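Local atomic coordinates of VAO-type flavoprotein oxidase VAO615 (Myceliophthora thermophila, PDB entry 6F72), a protein that carries one bicovalently bound FAD and is probably an oxidoreductase whose reduced flavin reacts rapidly with molecular oxygen, though no substrate has yet been identified. Residues V58-K66 against A76-W84; A444-V455 against W469-G480. All coordinates share one frame; numbering follows the deposited sequence.

Interaction 1: V58-K66 against A76-W84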
loop_
_atom_site.group_PDB
_atom_site.type_symbol
_atom_site.label_atom_id
_atom_site.label_comp_id
_atom_site.label_asym_id
_atom_site.label_seq_id
_atom_site.Cartn_x
_atom_site.Cartn_y
_atom_site.Cartn_z
ATOM N N VAL A 58 20.989 -1.092 -11.864
ATOM C CA VAL A 58 21.441 -2.445 -12.065
ATOM C C VAL A 58 20.481 -3.272 -11.227
ATOM O O VAL A 58 20.560 -3.209 -9.990
ATOM C CB VAL A 58 22.895 -2.665 -11.587
ATOM C CG1 VAL A 58 23.311 -4.117 -11.824
ATOM C CG2 VAL A 58 23.841 -1.708 -12.291
ATOM N N PRO A 59 19.558 -4.019 -11.886
ATOM C CA PRO A 59 18.574 -4.835 -11.163
ATOM C C PRO A 59 19.247 -5.816 -10.220
ATOM O O PRO A 59 20.317 -6.309 -10.523
ATOM C CB PRO A 59 17.814 -5.547 -12.288
ATOM C CG PRO A 59 17.837 -4.562 -13.401
ATOM C CD PRO A 59 19.216 -3.921 -13.316
ATOM N N GLN A 60 18.631 -6.057 -9.070
ATOM C CA GLN A 60 19.193 -6.927 -8.030
ATOM C C GLN A 60 19.534 -8.365 -8.504
ATOM O O GLN A 60 20.480 -8.972 -8.007
ATOM C CB GLN A 60 18.245 -6.957 -6.830
ATOM C CG GLN A 60 18.893 -7.365 -5.517
ATOM C CD GLN A 60 17.927 -7.312 -4.348
ATOM O OE1 GLN A 60 16.768 -7.700 -4.454
ATOM N NE2 GLN A 60 18.414 -6.826 -3.212
ATOM N N ALA A 61 18.784 -8.887 -9.475
ATOM C CA ALA A 61 19.024 -10.238 -10.021
ATOM C C ALA A 61 20.019 -10.289 -11.194
ATOM O O ALA A 61 20.127 -11.309 -11.879
ATOM C CB ALA A 61 17.705 -10.921 -10.385
ATOM N N SER A 62 20.772 -9.209 -11.411
ATOM C CA SER A 62 21.848 -9.236 -12.408
ATOM C C SER A 62 22.902 -10.299 -12.067
ATOM O O SER A 62 23.541 -10.838 -12.971
ATOM C CB SER A 62 22.510 -7.877 -12.552
ATOM O OG SER A 62 23.345 -7.651 -11.450
ATOM N N VAL A 63 23.057 -10.599 -10.771
ATOM C CA VAL A 63 23.866 -11.742 -10.293
ATOM C C VAL A 63 23.424 -13.112 -10.854
ATOM O O VAL A 63 24.202 -14.074 -10.870
ATOM C CB VAL A 63 23.951 -11.813 -8.742
ATOM C CG1 VAL A 63 24.724 -10.629 -8.195
ATOM C CG2 VAL A 63 22.572 -11.907 -8.099
ATOM N N CYS A 64 22.177 -13.174 -11.316
ATOM C CA CYS A 64 21.582 -14.378 -11.906
ATOM C C CYS A 64 21.780 -14.459 -13.421
ATOM O O CYS A 64 21.336 -15.419 -14.054
ATOM C CB CYS A 64 20.092 -14.427 -11.561
ATOM S SG CYS A 64 19.798 -14.733 -9.808
ATOM N N HIS A 65 22.451 -13.455 -13.991
ATOM C CA HIS A 65 22.692 -13.374 -15.439
ATOM C C HIS A 65 24.107 -12.935 -15.784
ATOM O O HIS A 65 24.851 -12.506 -14.912
ATOM C CB HIS A 65 21.661 -12.477 -16.122
ATOM C CG HIS A 65 20.255 -12.900 -15.865
ATOM N ND1 HIS A 65 19.644 -13.915 -16.574
ATOM C CD2 HIS A 65 19.355 -12.486 -14.943
ATOM C CE1 HIS A 65 18.418 -14.087 -16.115
ATOM N NE2 HIS A 65 18.212 -13.226 -15.134
ATOM N N LYS A 66 24.448 -13.038 -17.068
ATOM C CA LYS A 66 25.824 -12.930 -17.544
ATOM C C LYS A 66 26.130 -11.619 -18.269
ATOM O O LYS A 66 27.272 -11.139 -18.220
ATOM C CB LYS A 66 26.165 -14.156 -18.398
ATOM C CG LYS A 66 26.375 -15.396 -17.538
ATOM C CD LYS A 66 25.936 -16.695 -18.194
ATOM C CE LYS A 66 26.722 -17.860 -17.591
ATOM N NZ LYS A 66 26.062 -19.189 -17.761
ATOM N N ALA A 76 25.106 -16.148 -4.865
ATOM C CA ALA A 76 24.300 -14.965 -4.537
ATOM C C ALA A 76 22.951 -15.016 -5.236
ATOM O O ALA A 76 21.946 -14.516 -4.711
ATOM C CB ALA A 76 25.039 -13.685 -4.906
ATOM N N CYS A 77 22.934 -15.622 -6.420
ATOM C CA CYS A 77 21.704 -15.822 -7.169
ATOM C C CYS A 77 20.745 -16.731 -6.398
ATOM O O CYS A 77 19.553 -16.449 -6.331
ATOM C CB CYS A 77 22.010 -16.380 -8.554
ATOM S SG CYS A 77 20.546 -16.615 -9.576
ATOM N N GLU A 78 21.284 -17.795 -5.797
ATOM C CA GLU A 78 20.492 -18.756 -5.018
ATOM C C GLU A 78 19.889 -18.158 -3.742
ATOM O O GLU A 78 18.767 -18.517 -3.364
ATOM C CB GLU A 78 21.302 -20.018 -4.680
ATOM C CG GLU A 78 21.745 -20.872 -5.873
ATOM C CD GLU A 78 20.599 -21.371 -6.750
ATOM O OE1 GLU A 78 19.614 -21.919 -6.208
ATOM O OE2 GLU A 78 20.686 -21.222 -7.993
ATOM N N GLU A 79 20.635 -17.262 -3.087
ATOM C CA GLU A 79 20.154 -16.546 -1.889
ATOM C C GLU A 79 18.991 -15.595 -2.196
ATOM O O GLU A 79 18.089 -15.418 -1.368
ATOM C CB GLU A 79 21.303 -15.803 -1.191
ATOM C CG GLU A 79 22.193 -16.708 -0.343
ATOM C CD GLU A 79 23.548 -16.093 -0.008
ATOM O OE1 GLU A 79 24.591 -16.755 -0.255
ATOM O OE2 GLU A 79 23.584 -14.956 0.506
ATOM N N LEU A 80 19.013 -14.998 -3.389
ATOM C CA LEU A 80 17.914 -14.163 -3.882
ATOM C C LEU A 80 16.606 -14.944 -4.067
ATOM O O LEU A 80 15.514 -14.405 -3.837
ATOM C CB LEU A 80 18.296 -13.500 -5.215
ATOM C CG LEU A 80 19.301 -12.354 -5.322
ATOM C CD1 LEU A 80 19.257 -11.862 -6.752
ATOM C CD2 LEU A 80 19.016 -11.196 -4.369
ATOM N N LYS A 81 16.734 -16.209 -4.474
ATOM C CA LYS A 81 15.591 -17.071 -4.819
ATOM C C LYS A 81 14.675 -17.397 -3.654
ATOM O O LYS A 81 13.454 -17.248 -3.773
ATOM C CB LYS A 81 16.065 -18.375 -5.459
ATOM C CG LYS A 81 16.595 -18.212 -6.867
ATOM C CD LYS A 81 17.097 -19.543 -7.392
ATOM C CE LYS A 81 17.811 -19.359 -8.711
ATOM N NZ LYS A 81 17.731 -20.611 -9.504
ATOM N N SER A 82 15.254 -17.820 -2.533
ATOM C CA SER A 82 14.472 -18.358 -1.419
ATOM C C SER A 82 13.480 -17.376 -0.778
ATOM O O SER A 82 12.512 -17.814 -0.156
ATOM C CB SER A 82 15.384 -18.965 -0.359
ATOM O OG SER A 82 16.242 -17.975 0.168
ATOM N N SER A 83 13.708 -16.066 -0.940
ATOM C CA SER A 83 12.825 -15.041 -0.362
ATOM C C SER A 83 12.295 -14.007 -1.367
ATOM O O SER A 83 11.772 -12.962 -0.959
ATOM C CB SER A 83 13.542 -14.335 0.796
ATOM O OG SER A 83 13.879 -15.257 1.816
ATOM N N TRP A 84 12.416 -14.301 -2.664
ATOM C CA TRP A 84 12.073 -13.344 -3.731
ATOM C C TRP A 84 10.603 -12.919 -3.748
ATOM O O TRP A 84 10.274 -11.760 -4.076
ATOM C CB TRP A 84 12.448 -13.905 -5.095
ATOM C CG TRP A 84 12.396 -12.885 -6.179
ATOM C CD1 TRP A 84 11.388 -12.692 -7.072
ATOM C CD2 TRP A 84 13.390 -11.897 -6.474
ATOM N NE1 TRP A 84 11.689 -11.657 -7.922
ATOM C CE2 TRP A 84 12.912 -11.141 -7.577
ATOM C CE3 TRP A 84 14.643 -11.580 -5.921
ATOM C CZ2 TRP A 84 13.649 -10.094 -8.153
ATOM C CZ3 TRP A 84 15.378 -10.523 -6.482
ATOM C CH2 TRP A 84 14.873 -9.791 -7.586
#

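Interaction 2: A444-V455 against W469-G480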
loop_
_atom_site.group_PDB
_atom_site.type_symbol
_atom_site.label_atom_id
_atom_site.label_comp_id
_atom_site.label_asym_id
_atom_site.label_seq_id
_atom_site.Cartn_x
_atom_site.Cartn_y
_atom_site.Cartn_z
ATOM N N ALA A 444 -5.668 -19.650 -6.925
ATOM C CA ALA A 444 -4.638 -18.601 -6.879
ATOM C C ALA A 444 -5.009 -17.365 -6.008
ATOM O O ALA A 444 -4.141 -16.579 -5.626
ATOM C CB ALA A 444 -4.268 -18.175 -8.291
ATOM N N PHE A 445 -6.295 -17.215 -5.690
ATOM C CA PHE A 445 -6.801 -16.046 -4.974
ATOM C C PHE A 445 -7.409 -16.382 -3.608
ATOM O O PHE A 445 -7.965 -15.495 -2.929
ATOM C CB PHE A 445 -7.810 -15.301 -5.850
ATOM C CG PHE A 445 -7.200 -14.633 -7.057
ATOM C CD1 PHE A 445 -6.916 -15.360 -8.219
ATOM C CD2 PHE A 445 -6.936 -13.270 -7.047
ATOM C CE1 PHE A 445 -6.361 -14.737 -9.333
ATOM C CE2 PHE A 445 -6.395 -12.636 -8.166
ATOM C CZ PHE A 445 -6.101 -13.371 -9.307
ATOM N N SER A 446 -7.265 -17.643 -3.196
ATOM C CA SER A 446 -7.791 -18.153 -1.925
ATOM C C SER A 446 -6.653 -18.798 -1.109
ATOM O O SER A 446 -5.800 -19.431 -1.709
ATOM C CB SER A 446 -8.914 -19.155 -2.195
ATOM O OG SER A 446 -9.366 -19.798 -1.010
ATOM N N PRO A 447 -6.578 -18.611 0.219
ATOM C CA PRO A 447 -7.421 -17.674 0.991
ATOM C C PRO A 447 -7.085 -16.219 0.684
ATOM O O PRO A 447 -6.175 -15.943 -0.109
ATOM C CB PRO A 447 -7.072 -17.997 2.452
ATOM C CG PRO A 447 -5.731 -18.662 2.399
ATOM C CD PRO A 447 -5.674 -19.388 1.091
ATOM N N PHE A 448 -7.845 -15.300 1.278
ATOM C CA PHE A 448 -7.550 -13.874 1.168
ATOM C C PHE A 448 -7.819 -13.164 2.484
ATOM O O PHE A 448 -8.602 -13.642 3.317
ATOM C CB PHE A 448 -8.323 -13.222 0.011
ATOM C CG PHE A 448 -9.824 -13.282 0.162
ATOM C CD1 PHE A 448 -10.548 -14.379 -0.325
ATOM C CD2 PHE A 448 -10.520 -12.240 0.772
ATOM C CE1 PHE A 448 -11.933 -14.439 -0.187
ATOM C CE2 PHE A 448 -11.905 -12.292 0.913
ATOM C CZ PHE A 448 -12.614 -13.397 0.428
ATOM N N TYR A 449 -7.147 -12.029 2.660
ATOM C CA TYR A 449 -7.241 -11.272 3.891
ATOM C C TYR A 449 -8.326 -10.216 3.840
ATOM O O TYR A 449 -8.573 -9.597 2.795
ATOM C CB TYR A 449 -5.906 -10.628 4.237
ATOM C CG TYR A 449 -4.838 -11.632 4.591
ATOM C CD1 TYR A 449 -4.825 -12.259 5.854
ATOM C CD2 TYR A 449 -3.820 -11.952 3.670
ATOM C CE1 TYR A 449 -3.834 -13.182 6.187
ATOM C CE2 TYR A 449 -2.823 -12.868 3.995
ATOM C CZ TYR A 449 -2.837 -13.480 5.252
ATOM O OH TYR A 449 -1.858 -14.399 5.574
ATOM N N CYS A 450 -8.972 -10.037 4.987
ATOM C CA CYS A 450 -9.835 -8.899 5.218
ATOM C C CYS A 450 -9.418 -8.156 6.464
ATOM O O CYS A 450 -8.944 -8.752 7.440
ATOM C CB CYS A 450 -11.273 -9.330 5.396
ATOM S SG CYS A 450 -11.998 -10.086 3.962
ATOM N N ASP A 451 -9.613 -6.846 6.420
ATOM C CA ASP A 451 -9.559 -6.062 7.624
ATOM C C ASP A 451 -10.920 -5.465 7.911
ATOM O O ASP A 451 -11.706 -5.230 6.993
ATOM C CB ASP A 451 -8.519 -4.972 7.515
ATOM C CG ASP A 451 -7.475 -5.096 8.583
ATOM O OD1 ASP A 451 -6.498 -5.847 8.323
ATOM O OD2 ASP A 451 -7.653 -4.465 9.670
ATOM N N SER A 452 -11.172 -5.223 9.194
ATOM C CA SER A 452 -12.422 -4.637 9.653
ATOM C C SER A 452 -12.145 -3.405 10.500
ATOM O O SER A 452 -11.163 -3.359 11.257
ATOM C CB SER A 452 -13.246 -5.667 10.419
ATOM O OG SER A 452 -12.508 -6.218 11.492
ATOM N N PHE A 453 -13.018 -2.410 10.360
ATOM C CA PHE A 453 -12.792 -1.075 10.926
ATOM C C PHE A 453 -14.080 -0.263 10.985
ATOM O O PHE A 453 -14.993 -0.474 10.181
ATOM C CB PHE A 453 -11.761 -0.302 10.075
ATOM C CG PHE A 453 -12.169 -0.134 8.639
ATOM C CD1 PHE A 453 -12.949 0.957 8.240
ATOM C CD2 PHE A 453 -11.809 -1.078 7.689
ATOM C CE1 PHE A 453 -13.356 1.103 6.923
ATOM C CE2 PHE A 453 -12.203 -0.936 6.368
ATOM C CZ PHE A 453 -12.976 0.152 5.980
ATOM N N SER A 454 -14.126 0.675 11.931
ATOM C CA SER A 454 -15.103 1.758 11.931
ATOM C C SER A 454 -14.325 3.078 12.005
ATOM O O SER A 454 -13.629 3.332 12.982
ATOM C CB SER A 454 -16.075 1.609 13.102
ATOM O OG SER A 454 -17.010 2.667 13.102
ATOM N N VAL A 455 -14.417 3.893 10.954
ATOM C CA VAL A 455 -13.630 5.136 10.850
ATOM C C VAL A 455 -14.506 6.394 10.640
ATOM O O VAL A 455 -14.027 7.432 10.154
ATOM C CB VAL A 455 -12.519 5.051 9.767
ATOM C CG1 VAL A 455 -11.469 3.988 10.107
ATOM C CG2 VAL A 455 -13.102 4.833 8.378
ATOM N N TRP A 469 -14.982 4.861 2.755
ATOM C CA TRP A 469 -14.294 4.619 4.019
ATOM C C TRP A 469 -15.182 4.875 5.246
ATOM O O TRP A 469 -15.152 4.096 6.195
ATOM C CB TRP A 469 -13.023 5.445 4.112
ATOM C CG TRP A 469 -11.859 4.933 3.308
ATOM C CD1 TRP A 469 -11.375 5.458 2.142
ATOM C CD2 TRP A 469 -11.019 3.808 3.621
ATOM N NE1 TRP A 469 -10.266 4.747 1.723
ATOM C CE2 TRP A 469 -10.037 3.722 2.603
ATOM C CE3 TRP A 469 -11.002 2.863 4.662
ATOM C CZ2 TRP A 469 -9.045 2.716 2.589
ATOM C CZ3 TRP A 469 -10.016 1.868 4.657
ATOM C CH2 TRP A 469 -9.047 1.802 3.616
ATOM N N ARG A 470 -15.982 5.942 5.225
ATOM C CA ARG A 470 -16.825 6.284 6.392
ATOM C C ARG A 470 -17.997 5.308 6.603
ATOM O O ARG A 470 -18.354 4.982 7.741
ATOM C CB ARG A 470 -17.333 7.739 6.331
ATOM C CG ARG A 470 -16.268 8.780 6.000
ATOM C CD ARG A 470 -15.146 8.815 7.029
ATOM N NE ARG A 470 -14.102 9.758 6.643
ATOM C CZ ARG A 470 -12.870 9.783 7.147
ATOM N NH1 ARG A 470 -12.496 8.914 8.078
ATOM N NH2 ARG A 470 -12.012 10.699 6.718
ATOM N N THR A 471 -18.588 4.856 5.508
ATOM C CA THR A 471 -19.673 3.866 5.577
ATOM C C THR A 471 -19.145 2.417 5.572
ATOM O O THR A 471 -19.855 1.494 5.988
ATOM C CB THR A 471 -20.714 4.080 4.457
ATOM O OG1 THR A 471 -20.049 4.096 3.191
ATOM C CG2 THR A 471 -21.466 5.405 4.639
ATOM N N GLY A 472 -17.894 2.233 5.131
ATOM C CA GLY A 472 -17.260 0.914 5.062
ATOM C C GLY A 472 -17.040 0.246 6.401
ATOM O O GLY A 472 -16.826 0.928 7.416
ATOM N N MET A 473 -17.116 -1.088 6.393
ATOM C CA MET A 473 -16.814 -1.911 7.559
ATOM C C MET A 473 -15.670 -2.916 7.275
ATOM O O MET A 473 -14.872 -3.226 8.169
ATOM C CB MET A 473 -18.077 -2.628 8.044
ATOM C CG MET A 473 -17.989 -3.134 9.472
ATOM S SD MET A 473 -19.418 -3.990 10.175
ATOM C CE MET A 473 -19.319 -5.571 9.361
ATOM N N LEU A 474 -15.611 -3.420 6.036
ATOM C CA LEU A 474 -14.596 -4.385 5.616
ATOM C C LEU A 474 -13.736 -3.854 4.466
ATOM O O LEU A 474 -14.225 -3.148 3.578
ATOM C CB LEU A 474 -15.245 -5.714 5.188
ATOM C CG LEU A 474 -16.328 -6.404 6.027
ATOM C CD1 LEU A 474 -16.807 -7.650 5.297
ATOM C CD2 LEU A 474 -15.858 -6.763 7.429
ATOM N N LEU A 475 -12.453 -4.185 4.505
ATOM C CA LEU A 475 -11.584 -4.010 3.355
ATOM C C LEU A 475 -11.010 -5.379 3.120
ATOM O O LEU A 475 -10.156 -5.837 3.890
ATOM C CB LEU A 475 -10.467 -2.977 3.587
ATOM C CG LEU A 475 -9.398 -2.635 2.507
ATOM C CD1 LEU A 475 -8.369 -3.736 2.289
ATOM C CD2 LEU A 475 -9.982 -2.245 1.159
ATOM N N CYS A 476 -11.522 -6.034 2.087
ATOM C CA CYS A 476 -11.044 -7.371 1.711
ATOM C C CYS A 476 -10.169 -7.300 0.479
ATOM O O CYS A 476 -10.501 -6.612 -0.496
ATOM C CB CYS A 476 -12.207 -8.331 1.502
ATOM S SG CYS A 476 -13.078 -8.640 3.050
ATOM N N ALA A 477 -9.053 -8.022 0.539
ATOM C CA ALA A 477 -8.090 -8.028 -0.541
ATOM C C ALA A 477 -7.848 -9.437 -1.147
ATOM O O ALA A 477 -6.832 -10.089 -0.821
ATOM C CB ALA A 477 -6.783 -7.396 -0.078
ATOM N N PRO A 478 -8.751 -9.906 -2.040
ATOM C CA PRO A 478 -8.402 -11.108 -2.825
ATOM C C PRO A 478 -7.138 -10.884 -3.651
ATOM O O PRO A 478 -7.100 -9.989 -4.504
ATOM C CB PRO A 478 -9.628 -11.307 -3.716
ATOM C CG PRO A 478 -10.739 -10.798 -2.876
ATOM C CD PRO A 478 -10.168 -9.551 -2.242
ATOM N N ALA A 479 -6.109 -11.677 -3.366
ATOM C CA ALA A 479 -4.797 -11.461 -3.959
ATOM C C ALA A 479 -4.280 -12.727 -4.637
ATOM O O ALA A 479 -4.197 -13.791 -4.014
ATOM C CB ALA A 479 -3.810 -10.954 -2.912
ATOM N N GLY A 480 -3.945 -12.578 -5.915
ATOM C CA GLY A 480 -3.393 -13.652 -6.734
ATOM C C GLY A 480 -1.896 -13.743 -6.585
ATOM O O GLY A 480 -1.167 -12.743 -6.752
HETATM O O HOH W 1 -5.479 -13.745 -1.598
HETATM O O HOH W 2 -5.266 -11.178 0.836
HETATM O O HOH W 3 -17.701 0.214 10.029
HETATM O O HOH W 4 -18.354 3.469 10.031
HETATM O O HOH W 5 -16.127 3.246 8.615
#

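Interaction 1: V58-K66 against A76-W84
C64 and C77 form a disulfide that closes the loop between strand 54-56 and helix 74-81 at the periphery of this VAO-type flavoprotein, tying a 3-10 turn, residues 62-64, to the helix. SG of C64 lies 2.0 Å from SG of C77, with chi3 at 111°. The two cysteines reach the bond differently: SG of C77 stands anti to its own backbone N (chi1 -178°) and leans off the helix, while SG of C64 lies beside its backbone N. No hydrogen bond crosses between the segments; the covalent link is backed by apolar packing. L80, one helical turn beyond C77, faces the same way, and its two methyls reach different residues of the loop. CD1 of L80 rests 3.6 Å from CG2 of V63 and also touches CA of A61, whereas CD2 of L80 meets CG of Q60 at 4.0 Å. A branched leucine suits this place because each methyl can serve separate neighbours. Q60 is extended, sliding past W84 in the opposite direction, and its amide nitrogen is held by the backbone oxygen of T90. The indole NH of W84 is bound by Q104. The short A61 lets its CB touch both CD1 of L80 and CH2 of W84, each at 4.1 Å.

Interaction 2: A444-V455 against W469-G480
C450 and C476 are cross-strand neighbours in an antiparallel sheet, a non-hydrogen-bonded pair whose CA atoms come within 4.0 Å and whose SG atoms are disulfide-bonded. Beside it the hydrogen-bonded pair D451 and L475 closes with two nearly straight backbone bonds of 2.8 Å, L475 N to D451 O and D451 N to L475 O, and F453 N donates to M473 O at 3.0 Å.

The ring contacts are tight too. F453, whose CG sits between its backbone N and carbonyl carbon (chi1 59°), lays its ring across the indole of W469, the planes 45° apart, with CZ of F453 3.6 Å from CE3 of W469; O of M473 lies over the other face. F448 accepts CG of P478 over its ring face, a CH-pi contact, and F445 does the same for CA of G480, 3.6 Å from the F445 ring centroid. Glycine fits here, since a side chain would collide with the ring. A serine in place of F445 would probably leave CA of G480 without its aromatic cover and open a gap beside Y497.

Toward either end, water loosens the backbone pairing. A477 N donates directly to Y449 O, but on the other side of that pair a water links Y449 N to A477 O, and another bridges F453 O and G472 O. R470 reaches across at the V455 end, NH1 of R470 donating to V455 O at 3.0 Å while NH2 pairs with D249.

The strands lie inside a seven-stranded sheet, consistent with the flavin-facing substrate-domain sheet of VAO-type oxidases: 448-452 beside strand 339-344 and 472-480 beside 412-419, where M473 and L474 form a classic bulge opposite I418. Helix 316-335 packs on S452, M473 and L474, and helix 488-508 on F445 and P478.

In the fold
Interactions 1 and 2 each contain a disulfide between nearby parts of the chain, yet they share no helix or strand and their centres stand 33 Å apart. Interaction 1 is the more peripheral, its centre about 25 Å from that of the chain, and it joins a loop to a helix without any hydrogen bond between them. Interaction 2, about 13 Å from the chain centre and mostly buried, has a backbone hydrogen-bond network, aromatic packing and bound waters, and buries 911 Å² against 356 Å². It also lies nearer the flavin: the side chain of D451 is about 6 Å from FAD, that of W84 about 13 Å.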